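Local coordinates for viral structural protein 4 (Bombyx mori cytoplasmic polyhedrosis virus, PDB 6TZ0), which binds GTP through a P-loop-containing domain and probably works beside the viral RNA-dependent RNA polymerase during transcription, at residues B[166-169]-B[170-174]. Sequence-based numbering, arbitrary orientation.
Sequences SLIP and NYINQ
Ile168 reaches forward to Ile172 and Asn173 in the first turn of helix 170-176. Its CG2 branch does the touching. With this methyl anti to the backbone N, CG2 of Ile168 lies 3.7 Å from CG2 of Ile172. The two isoleucine side chains cross at about a right angle. Ile168 CG2 also lies 3.6 Å from OD1 of Asn173, a plain van der Waals contact. Ala3 from the N-terminal part of the chain touches both isoleucines.

Pro169 comes next, at the N-cap position. Its CB sits over one face of the Tyr171 ring, offset toward the rim, in a CH-pi contact. The distance from Pro169 CB to the Tyr171 ring centroid is 4.0 Å, and the approach is 23° off the ring normal. The Tyr171 chi1 of 52° places CG between the backbone N and the carbonyl carbon, which swings the ring back over the proline. Tyr171 also packs on Leu56 and Ala57 of helix 41-60.

The carbonyl of Pro169 accepts the backbone N-H of Asn173. N of Asn173 lies 3.3 Å from O of Pro169, and the N-H...O angle of 160° is fairly straight. The side-chain amide of Asn173 also lies close, but ND2 is poorly angled for a second bond to this oxygen. ND2 instead makes a weak hydrogen bond to Thr462 of the polymerase chain, while OD1 of Asn170 bonds the same hydroxyl group.

The arrangement is a helix N-terminus with proline at the N-cap position, whose carbonyl accepts the i to i+4 bond from Asn173, following the short loop from helix 162-166 and lying beside the polymerase.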
ATOM      1  N   SER B 166     -19.136   9.522  26.149  1.00 28.86           N
ATOM      2  CA  SER B 166     -19.867   9.298  24.910  1.00 28.86           C
ATOM      3  C   SER B 166     -20.940  10.347  24.675  1.00 28.86           C
ATOM      4  O   SER B 166     -21.341  10.560  23.529  1.00 28.86           O
ATOM      5  CB  SER B 166     -20.505   7.914  24.915  1.00 28.86           C
ATOM      6  OG  SER B 166     -21.524   7.844  25.887  1.00 28.86           O
ATOM      7  N   LEU B 167     -21.409  11.005  25.728  1.00 27.71           N
ATOM      8  CA  LEU B 167     -22.494  11.964  25.641  1.00 27.71           C
ATOM      9  C   LEU B 167     -22.017  13.403  25.572  1.00 27.71           C
ATOM     10  O   LEU B 167     -22.848  14.312  25.564  1.00 27.71           O
ATOM     11  CB  LEU B 167     -23.429  11.787  26.834  1.00 27.71           C
ATOM     12  CG  LEU B 167     -24.135  10.437  26.843  1.00 27.71           C
ATOM     13  CD1 LEU B 167     -24.885  10.231  28.130  1.00 27.71           C
ATOM     14  CD2 LEU B 167     -25.072  10.342  25.663  1.00 27.71           C
ATOM     15  N   ILE B 168     -20.713  13.632  25.541  1.00 26.42           N
ATOM     16  CA  ILE B 168     -20.203  14.999  25.408  1.00 26.42           C
ATOM     17  C   ILE B 168     -20.465  15.490  23.989  1.00 26.42           C
ATOM     18  O   ILE B 168     -20.264  14.725  23.030  1.00 26.42           O
ATOM     19  CB  ILE B 168     -18.710  15.045  25.756  1.00 26.42           C
ATOM     20  CG1 ILE B 168     -18.496  14.707  27.232  1.00 26.42           C
ATOM     21  CG2 ILE B 168     -18.105  16.396  25.463  1.00 26.42           C
ATOM     22  CD1 ILE B 168     -17.046  14.538  27.621  1.00 26.42           C
ATOM     23  N   PRO B 169     -20.965  16.713  23.805  1.00 26.70           N
ATOM     24  CA  PRO B 169     -21.180  17.251  22.458  1.00 26.70           C
ATOM     25  C   PRO B 169     -19.879  17.426  21.690  1.00 26.70           C
ATOM     26  O   PRO B 169     -18.777  17.373  22.237  1.00 26.70           O
ATOM     27  CB  PRO B 169     -21.841  18.603  22.728  1.00 26.70           C
ATOM     28  CG  PRO B 169     -22.463  18.451  24.043  1.00 26.70           C
ATOM     29  CD  PRO B 169     -21.567  17.573  24.833  1.00 26.70           C
ATOM     30  N   ASN B 170     -20.030  17.649  20.385  1.00 29.85           N
ATOM     31  CA  ASN B 170     -18.868  17.710  19.505  1.00 29.85           C
ATOM     32  C   ASN B 170     -18.058  18.978  19.726  1.00 29.85           C
ATOM     33  O   ASN B 170     -16.825  18.931  19.718  1.00 29.85           O
ATOM     34  CB  ASN B 170     -19.304  17.609  18.046  1.00 29.85           C
ATOM     35  CG  ASN B 170     -19.752  16.218  17.669  1.00 29.85           C
ATOM     36  OD1 ASN B 170     -19.146  15.232  18.070  1.00 29.85           O
ATOM     37  ND2 ASN B 170     -20.814  16.133  16.887  1.00 29.85           N
ATOM     38  N   TYR B 171     -18.728  20.114  19.932  1.00 28.05           N
ATOM     39  CA  TYR B 171     -18.014  21.376  20.109  1.00 28.05           C
ATOM     40  C   TYR B 171     -17.238  21.418  21.422  1.00 28.05           C
ATOM     41  O   TYR B 171     -16.159  22.020  21.483  1.00 28.05           O
ATOM     42  CB  TYR B 171     -18.988  22.554  19.984  1.00 28.05           C
ATOM     43  CG  TYR B 171     -20.226  22.483  20.854  1.00 28.05           C
ATOM     44  CD1 TYR B 171     -20.214  22.954  22.159  1.00 28.05           C
ATOM     45  CD2 TYR B 171     -21.408  21.950  20.363  1.00 28.05           C
ATOM     46  CE1 TYR B 171     -21.339  22.886  22.953  1.00 28.05           C
ATOM     47  CE2 TYR B 171     -22.537  21.882  21.148  1.00 28.05           C
ATOM     48  CZ  TYR B 171     -22.493  22.349  22.441  1.00 28.05           C
ATOM     49  OH  TYR B 171     -23.617  22.281  23.226  1.00 28.05           O
ATOM     50  N   ILE B 172     -17.730  20.739  22.458  1.00 26.62           N
ATOM     51  CA  ILE B 172     -16.965  20.629  23.696  1.00 26.62           C
ATOM     52  C   ILE B 172     -15.716  19.778  23.481  1.00 26.62           C
ATOM     53  O   ILE B 172     -14.636  20.105  23.988  1.00 26.62           O
ATOM     54  CB  ILE B 172     -17.860  20.089  24.825  1.00 26.62           C
ATOM     55  CG1 ILE B 172     -19.028  21.038  25.062  1.00 26.62           C
ATOM     56  CG2 ILE B 172     -17.089  19.933  26.120  1.00 26.62           C
ATOM     57  CD1 ILE B 172     -18.605  22.423  25.486  1.00 26.62           C
ATOM     58  N   ASN B 173     -15.833  18.707  22.689  1.00 26.66           N
ATOM     59  CA  ASN B 173     -14.666  17.914  22.311  1.00 26.66           C
ATOM     60  C   ASN B 173     -13.672  18.717  21.490  1.00 26.66           C
ATOM     61  O   ASN B 173     -12.464  18.483  21.582  1.00 26.66           O
ATOM     62  CB  ASN B 173     -15.089  16.685  21.512  1.00 26.66           C
ATOM     63  CG  ASN B 173     -15.752  15.638  22.358  1.00 26.66           C
ATOM     64  OD1 ASN B 173     -15.330  15.371  23.478  1.00 26.66           O
ATOM     65  ND2 ASN B 173     -16.792  15.022  21.823  1.00 26.66           N
ATOM     66  N   GLN B 174     -14.161  19.650  20.672  1.00 28.99           N
ATOM     67  CA  GLN B 174     -13.268  20.553  19.955  1.00 28.99           C
ATOM     68  C   GLN B 174     -12.559  21.505  20.908  1.00 28.99           C
ATOM     69  O   GLN B 174     -11.418  21.902  20.652  1.00 28.99           O
ATOM     70  CB  GLN B 174     -14.060  21.329  18.909  1.00 28.99           C
ATOM     71  CG  GLN B 174     -14.665  20.438  17.850  1.00 28.99           C
ATOM     72  CD  GLN B 174     -15.640  21.154  16.956  1.00 28.99           C
ATOM     73  OE1 GLN B 174     -15.818  22.362  17.050  1.00 28.99           O
ATOM     74  NE2 GLN B 174     -16.334  20.396  16.130  1.00 28.99           N
TER